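Local coordinates for cupin type-2 domain-containing protein (PDB 3H8U) that is of unknown function but, as a small single-domain cupin with a double-stranded beta-helix fold, probably binds a metal ion, at the interface of chains A and B. Numbering follows the deposited sequence. Chains: chain A/B, uncharacterized conserved protein with double-stranded beta-helix domain.

Contact 1: the interface of chains A and B. Residues chain A 61, 63, 65, 88, 90, 112; chain B 39, 41, 63, 110, 112.
The hydroxyl OG1 of A:Thr63, which lies against CG2 of B:Val41 where two cupin beta-helices pack sheet against sheet, is gripped by water 1 at 2.7 Å and by the side chain of A:Gln61. Water 1 goes on to the hydroxyl OG of B:Ser39 at 2.8 Å, linking the chains, and also meets the carbonyl O of A:Val112. The same OG1 accepts from the carboxamide NE2 of A:Gln61, roughly at right angles to water 1, in an intrachain hydrogen bond of 3.0 Å that lies near the amide plane. NE2 also reaches water 2, which passes the link on to the backbone O of B:Ser39. The extended A:Gln61 chain, CG anti to the backbone N (chi1 177°), thereby sets its amide against CB of B:Ser39. With OG1 of A:Thr63 occupied by polar partners, its methyl CG2 (anti to the backbone N, chi1 -56° for OG1) rests over the adjoining CG2 methyls of B:Val41 and B:Val112, 3.8 Å from each. A:Val112 and B:Val112 meet tip to tip, CG1 to CG1 at 3.8 Å. Farther along the sheets, A:Ile88 points CD1 head-on at CG2 of B:Val110, while A:Thr65 slides past that valine in the opposite direction, OG1 lying 3.5 Å from its CG1 as a van der Waals contact.

Contact 2: the interface of chains A and B. Residues chain A 15-17, 33, 41, 43, 67, 110; chain B 65, 86, 88.
B:Ile88 plugs a pocket of chain A with its CD1 methyl, at the interface between the two cupin beta-helices. Its CG1 is anti to the carbonyl carbon (chi1 -63°) and CD1 is anti to CA (chi2 157°), an extended chain that carries the methyl among branched side chains. A:Val17 crosses it at about a right angle, with CG2 3.8 Å from CD1. A:Val110 forms another wall around the same methyl, and the CG2 methyls of A:Val33 and A:Val43 approach more distantly. Beside this plug, B:Thr65 turns its methyl CG2 to CD1 of A:Ile67 at 3.6 Å. The ring of A:Phe15 flanks the pocket, one face covered toward its rim by CG1 of A:Val33. At the polar rim, the short strand 14-16 of chain A adds antiparallel to strand 87-91 of chain B. A:Phe15 N donates to B:Ile88 O at 2.8 Å, and B:Ile88 N returns a bond of 2.7 Å to A:Phe15 O, fixing the backbone from which the isoleucine enters. Where A:Val17 begins helix 17-20, its backbone N donates to B:Gly86 O at 2.9 Å.

Contact 3: the interface of chains A and B. Residues chain A 36, 38-39, 114; chain B 60-61, 93, 114-115.
A:Thr36 and B:Gln61 cross obliquely, hydroxyl against carboxamide, at the edge of the interface between the two cupin domains. OG1 of A:Thr36 donates to the amide oxygen OE1 of B:Gln61 at 2.7 Å, from a position tilted 23° out of the carbonyl plane. That hydroxyl sits between the backbone N and the carbonyl carbon of its own residue (chi1 70°), where it also accepts from the backbone N of A:Ser39 at 3.1 Å, so that the turn around A:Asp38 positions the group that holds the glutamine. The B:Gln61 chain runs out extended, CG anti to the backbone N (chi1 179°). The two polar atoms of its amide are held separately: OE1 also meets water 4, which leads to the carboxylate OD2 of A:Asp38, while NE2 reaches water 3, bound in turn to A:Ser39 O at 2.8 Å. Together these partners should fix the rotation of the amide. A:Asp38 lays its CB alongside the CB of B:Gln61 and extends its carboxylate tip to tip toward B:Pro93, with OD2 3.3 Å from the ring carbon CG. OD1 turns instead to CD of B:Pro115, which follows a cis peptide bond. Next along the loop, OG of A:Ser39 bonds A:Asp38 O from above the carbonyl plane, and lies 3.3 Å from CB of B:Ala114. CB of A:Ala114 and CB of B:Ala114 lie 3.4 Å apart, a tight contact. The loop bearing A:Asp38 thus clasps the partner chain, adding polar and water-mediated links to the dimer seen in the crystal.

Contact 1: the interface of chains A and B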
loop_
_atom_site.group_PDB
_atom_site.type_symbol
_atom_site.label_atom_id
_atom_site.label_comp_id
_atom_site.label_asym_id
_atom_site.label_seq_id
_atom_site.Cartn_x
_atom_site.Cartn_y
_atom_site.Cartn_z
ATOM N N GLN A 61 12.726 -2.137 2.306
ATOM C CA GLN A 61 11.875 -2.556 1.206
ATOM C C GLN A 61 10.912 -1.429 0.864
ATOM O O GLN A 61 10.351 -0.772 1.766
ATOM C CB GLN A 61 11.088 -3.810 1.600
ATOM C CG GLN A 61 10.106 -4.268 0.524
ATOM C CD GLN A 61 9.475 -5.547 0.876
ATOM O OE1 GLN A 61 10.147 -6.447 1.436
ATOM N NE2 GLN A 61 8.214 -5.718 0.471
ATOM N N THR A 63 7.517 -0.904 -1.221
ATOM C CA THR A 63 6.365 -1.533 -1.838
ATOM C C THR A 63 5.458 -0.439 -2.403
ATOM O O THR A 63 4.970 0.422 -1.656
ATOM C CB THR A 63 5.561 -2.408 -0.828
ATOM O OG1 THR A 63 6.435 -3.386 -0.248
ATOM C CG2 THR A 63 4.435 -3.140 -1.581
ATOM N N THR A 65 1.952 0.556 -4.487
ATOM C CA THR A 65 0.642 0.124 -4.966
ATOM C C THR A 65 0.109 1.191 -5.928
ATOM O O THR A 65 -0.090 2.341 -5.559
ATOM C CB THR A 65 -0.337 -0.142 -3.781
ATOM O OG1 THR A 65 0.114 -1.266 -3.025
ATOM C CG2 THR A 65 -1.718 -0.430 -4.314
ATOM N N ILE A 88 1.288 -4.022 -8.006
ATOM C CA ILE A 88 2.185 -3.805 -6.888
ATOM C C ILE A 88 3.620 -3.907 -7.446
ATOM O O ILE A 88 3.923 -4.831 -8.189
ATOM C CB ILE A 88 1.974 -4.905 -5.806
ATOM C CG1 ILE A 88 0.525 -4.891 -5.334
ATOM C CG2 ILE A 88 2.971 -4.776 -4.669
ATOM C CD1 ILE A 88 0.081 -6.123 -4.589
ATOM N N ILE A 90 7.677 -4.110 -6.047
ATOM C CA ILE A 90 8.443 -4.262 -4.813
ATOM C C ILE A 90 9.918 -4.155 -5.124
ATOM O O ILE A 90 10.450 -4.907 -5.990
ATOM C CB ILE A 90 8.110 -5.572 -4.047
ATOM C CG1 ILE A 90 6.648 -5.593 -3.580
ATOM C CG2 ILE A 90 9.095 -5.763 -2.821
ATOM C CD1 ILE A 90 6.158 -7.003 -3.151
ATOM N N VAL A 112 5.136 2.379 0.385
ATOM C CA VAL A 112 5.379 2.036 1.775
ATOM C C VAL A 112 6.823 1.537 1.884
ATOM O O VAL A 112 7.128 0.449 1.409
ATOM C CB VAL A 112 4.392 0.975 2.298
ATOM C CG1 VAL A 112 4.654 0.682 3.826
ATOM C CG2 VAL A 112 2.943 1.417 2.047
ATOM N N SER B 39 8.780 -6.703 5.206
ATOM C CA SER B 39 7.323 -6.495 5.054
ATOM C C SER B 39 6.639 -7.795 4.646
ATOM O O SER B 39 7.241 -8.686 4.026
ATOM C CB SER B 39 6.975 -5.427 3.995
ATOM O OG SER B 39 7.546 -4.166 4.267
ATOM N N VAL B 41 3.426 -8.516 2.252
ATOM C CA VAL B 41 2.515 -7.875 1.324
ATOM C C VAL B 41 1.437 -8.865 0.916
ATOM O O VAL B 41 1.749 -9.946 0.445
ATOM C CB VAL B 41 3.278 -7.343 0.089
ATOM C CG1 VAL B 41 2.320 -6.683 -0.881
ATOM C CG2 VAL B 41 4.330 -6.342 0.512
ATOM N N THR B 63 -0.498 -1.160 6.707
ATOM C CA THR B 63 -0.917 -0.071 5.815
ATOM C C THR B 63 -1.701 -0.686 4.658
ATOM O O THR B 63 -1.166 -1.485 3.879
ATOM C CB THR B 63 0.299 0.685 5.234
ATOM O OG1 THR B 63 1.042 1.231 6.305
ATOM C CG2 THR B 63 -0.113 1.829 4.324
ATOM N N VAL B 110 -4.596 -3.823 -0.857
ATOM C CA VAL B 110 -3.248 -4.300 -0.606
ATOM C C VAL B 110 -2.834 -3.927 0.803
ATOM O O VAL B 110 -2.911 -2.759 1.178
ATOM C CB VAL B 110 -2.243 -3.695 -1.591
ATOM C CG1 VAL B 110 -0.817 -4.192 -1.261
ATOM C CG2 VAL B 110 -2.627 -4.026 -3.016
ATOM N N VAL B 112 0.298 -3.903 3.538
ATOM C CA VAL B 112 1.734 -3.991 3.785
ATOM C C VAL B 112 1.929 -3.925 5.317
ATOM O O VAL B 112 1.737 -2.882 5.980
ATOM C CB VAL B 112 2.549 -2.878 3.065
ATOM C CG1 VAL B 112 4.063 -3.013 3.344
ATOM C CG2 VAL B 112 2.264 -2.877 1.574
HETATM O O HOH W 1 7.483 -2.462 2.066
HETATM O O HOH W 2 7.288 -8.382 1.235
#

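Contact 2: the interface of chains A and B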
loop_
_atom_site.group_PDB
_atom_site.type_symbol
_atom_site.label_atom_id
_atom_site.label_comp_id
_atom_site.label_asym_id
_atom_site.label_seq_id
_atom_site.Cartn_x
_atom_site.Cartn_y
_atom_site.Cartn_z
ATOM N N PHE A 15 -6.720 7.923 5.204
ATOM C CA PHE A 15 -6.132 9.001 4.455
ATOM C C PHE A 15 -6.524 8.812 2.989
ATOM O O PHE A 15 -6.286 7.761 2.385
ATOM C CB PHE A 15 -4.607 8.983 4.577
ATOM C CG PHE A 15 -4.109 8.985 5.984
ATOM C CD1 PHE A 15 -4.051 7.814 6.716
ATOM C CD2 PHE A 15 -3.692 10.154 6.592
ATOM C CE1 PHE A 15 -3.579 7.803 8.069
ATOM C CE2 PHE A 15 -3.222 10.152 7.953
ATOM C CZ PHE A 15 -3.175 8.978 8.669
ATOM N N SER A 16 -7.119 9.839 2.427
ATOM C CA SER A 16 -7.526 9.784 1.039
ATOM C C SER A 16 -6.365 10.187 0.143
ATOM O O SER A 16 -5.825 11.273 0.237
ATOM C CB SER A 16 -8.754 10.646 0.812
ATOM O OG SER A 16 -9.855 10.029 1.459
ATOM N N VAL A 17 -5.968 9.268 -0.731
ATOM C CA VAL A 17 -4.874 9.558 -1.664
ATOM C C VAL A 17 -5.056 10.906 -2.377
ATOM O O VAL A 17 -4.102 11.691 -2.462
ATOM C CB VAL A 17 -4.663 8.389 -2.687
ATOM C CG1 VAL A 17 -3.798 8.811 -3.863
ATOM C CG2 VAL A 17 -4.016 7.213 -2.021
ATOM N N VAL A 33 2.326 10.876 3.829
ATOM C CA VAL A 33 1.047 10.638 4.479
ATOM C C VAL A 33 1.313 10.419 5.963
ATOM O O VAL A 33 0.729 11.088 6.814
ATOM C CB VAL A 33 0.342 9.421 3.885
ATOM C CG1 VAL A 33 -0.943 9.060 4.694
ATOM C CG2 VAL A 33 0.036 9.686 2.421
ATOM N N VAL A 41 4.901 6.216 4.594
ATOM C CA VAL A 41 3.879 6.048 3.583
ATOM C C VAL A 41 3.817 7.377 2.838
ATOM O O VAL A 41 3.634 8.456 3.479
ATOM C CB VAL A 41 2.496 5.726 4.231
ATOM C CG1 VAL A 41 1.388 5.641 3.166
ATOM C CG2 VAL A 41 2.559 4.438 5.049
ATOM N N VAL A 43 2.554 9.364 -1.004
ATOM C CA VAL A 43 1.777 9.400 -2.247
ATOM C C VAL A 43 2.632 10.124 -3.292
ATOM O O VAL A 43 3.023 11.294 -3.099
ATOM C CB VAL A 43 0.424 10.100 -2.043
ATOM C CG1 VAL A 43 -0.204 10.450 -3.392
ATOM C CG2 VAL A 43 -0.498 9.208 -1.227
ATOM N N ILE A 67 -2.335 3.301 -7.980
ATOM C CA ILE A 67 -3.720 3.823 -7.959
ATOM C C ILE A 67 -4.234 4.161 -9.351
ATOM O O ILE A 67 -5.381 3.865 -9.704
ATOM C CB ILE A 67 -3.811 5.141 -7.094
ATOM C CG1 ILE A 67 -3.300 4.914 -5.656
ATOM C CG2 ILE A 67 -5.206 5.667 -7.039
ATOM C CD1 ILE A 67 -4.003 3.760 -4.966
ATOM N N VAL A 110 1.047 4.643 -4.112
ATOM C CA VAL A 110 1.305 4.723 -2.703
ATOM C C VAL A 110 2.541 3.871 -2.478
ATOM O O VAL A 110 2.540 2.671 -2.751
ATOM C CB VAL A 110 0.133 4.180 -1.889
ATOM C CG1 VAL A 110 0.525 4.107 -0.359
ATOM C CG2 VAL A 110 -1.109 5.034 -2.124
ATOM N N THR B 65 -3.911 -0.131 1.192
ATOM C CA THR B 65 -4.261 0.733 0.097
ATOM C C THR B 65 -5.395 0.084 -0.661
ATOM O O THR B 65 -5.249 -1.021 -1.197
ATOM C CB THR B 65 -3.041 0.991 -0.846
ATOM O OG1 THR B 65 -2.005 1.646 -0.104
ATOM C CG2 THR B 65 -3.442 1.883 -1.997
ATOM N N GLY B 86 -8.937 4.190 -3.298
ATOM C CA GLY B 86 -8.043 5.332 -3.240
ATOM C C GLY B 86 -7.794 5.802 -1.820
ATOM O O GLY B 86 -7.123 6.803 -1.620
ATOM N N ILE B 88 -6.165 5.111 2.001
ATOM C CA ILE B 88 -5.143 4.398 2.763
ATOM C C ILE B 88 -5.653 4.287 4.198
ATOM O O ILE B 88 -6.145 5.261 4.771
ATOM C CB ILE B 88 -3.796 5.185 2.789
ATOM C CG1 ILE B 88 -3.218 5.341 1.364
ATOM C CG2 ILE B 88 -2.811 4.562 3.736
ATOM C CD1 ILE B 88 -2.267 6.509 1.240
#

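Contact 3: the interface of chains A and B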
loop_
_atom_site.group_PDB
_atom_site.type_symbol
_atom_site.label_atom_id
_atom_site.label_comp_id
_atom_site.label_asym_id
_atom_site.label_seq_id
_atom_site.Cartn_x
_atom_site.Cartn_y
_atom_site.Cartn_z
ATOM N N THR A 36 6.454 6.753 10.579
ATOM C CA THR A 36 6.523 6.080 11.881
ATOM C C THR A 36 7.808 5.291 11.837
ATOM O O THR A 36 8.424 5.220 10.798
ATOM C CB THR A 36 5.383 5.081 12.121
ATOM O OG1 THR A 36 5.543 3.948 11.263
ATOM C CG2 THR A 36 3.994 5.728 11.903
ATOM N N ASP A 38 8.016 2.156 11.876
ATOM C CA ASP A 38 7.759 0.894 11.166
ATOM C C ASP A 38 7.644 1.089 9.642
ATOM O O ASP A 38 7.932 0.190 8.864
ATOM C CB ASP A 38 6.465 0.244 11.700
ATOM C CG ASP A 38 6.539 -0.098 13.180
ATOM O OD1 ASP A 38 7.485 -0.782 13.607
ATOM O OD2 ASP A 38 5.654 0.368 13.915
ATOM N N SER A 39 7.200 2.266 9.206
ATOM C CA SER A 39 7.067 2.565 7.774
ATOM C C SER A 39 6.962 4.070 7.540
ATOM O O SER A 39 6.543 4.841 8.407
ATOM C CB SER A 39 5.791 1.955 7.164
ATOM O OG SER A 39 5.767 0.520 7.272
ATOM N N ALA A 114 9.813 0.315 4.360
ATOM C CA ALA A 114 9.972 -0.291 5.681
ATOM C C ALA A 114 11.390 -0.824 5.829
ATOM O O ALA A 114 11.893 -1.495 4.913
ATOM C CB ALA A 114 8.962 -1.425 5.880
ATOM N N GLY B 60 3.762 -4.343 14.930
ATOM C CA GLY B 60 3.933 -3.845 13.558
ATOM C C GLY B 60 2.828 -2.965 13.070
ATOM O O GLY B 60 1.783 -2.821 13.735
ATOM N N GLN B 61 3.090 -2.337 11.921
ATOM C CA GLN B 61 2.139 -1.496 11.263
ATOM C C GLN B 61 1.550 -2.231 10.080
ATOM O O GLN B 61 2.258 -2.927 9.360
ATOM C CB GLN B 61 2.815 -0.205 10.799
ATOM C CG GLN B 61 1.898 0.757 10.064
ATOM C CD GLN B 61 2.540 2.120 9.862
ATOM O OE1 GLN B 61 3.258 2.630 10.743
ATOM N NE2 GLN B 61 2.274 2.730 8.712
ATOM N N PRO B 93 1.083 -0.314 15.644
ATOM C CA PRO B 93 1.156 -1.446 16.561
ATOM C C PRO B 93 0.097 -1.449 17.650
ATOM O O PRO B 93 -0.123 -0.432 18.307
ATOM C CB PRO B 93 2.547 -1.309 17.159
ATOM C CG PRO B 93 3.331 -0.715 16.059
ATOM C CD PRO B 93 2.419 0.273 15.420
ATOM N N ALA B 114 4.575 -4.210 8.341
ATOM C CA ALA B 114 6.013 -3.947 8.597
ATOM C C ALA B 114 6.251 -3.787 10.083
ATOM O O ALA B 114 5.498 -3.100 10.748
ATOM C CB ALA B 114 6.466 -2.707 7.819
ATOM N N PRO B 115 7.272 -4.467 10.637
ATOM C CA PRO B 115 8.229 -5.352 9.983
ATOM C C PRO B 115 7.622 -6.705 9.575
ATOM O O PRO B 115 6.464 -6.988 9.850
ATOM C CB PRO B 115 9.347 -5.475 11.029
ATOM C CG PRO B 115 8.673 -5.302 12.291
ATOM C CD PRO B 115 7.533 -4.355 12.076
HETATM O O HOH W 3 3.796 5.259 8.348
HETATM O O HOH W 4 3.583 2.568 13.476
#

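Contact 1 lies about 12 Å from contact 2 and about 11 Å from contact 3, measured between the centres of their C-alpha atoms, while contacts 2 and 3 are about 16 Å apart, so they are neighbouring patches of one interface. Strands 61-68 and 107-114 contribute to all of them, and strand 87-91 to contacts 1 and 2. Two-fold symmetry repeats the roles with the chains exchanged: Gln61 and Ser39 serve contact 1 from one pairing and contact 3 from the other, as Thr65, Ile88 and Val110 do in contacts 1 and 2. This two-fold pairing is consistent with a dimer, though the structure alone does not establish it.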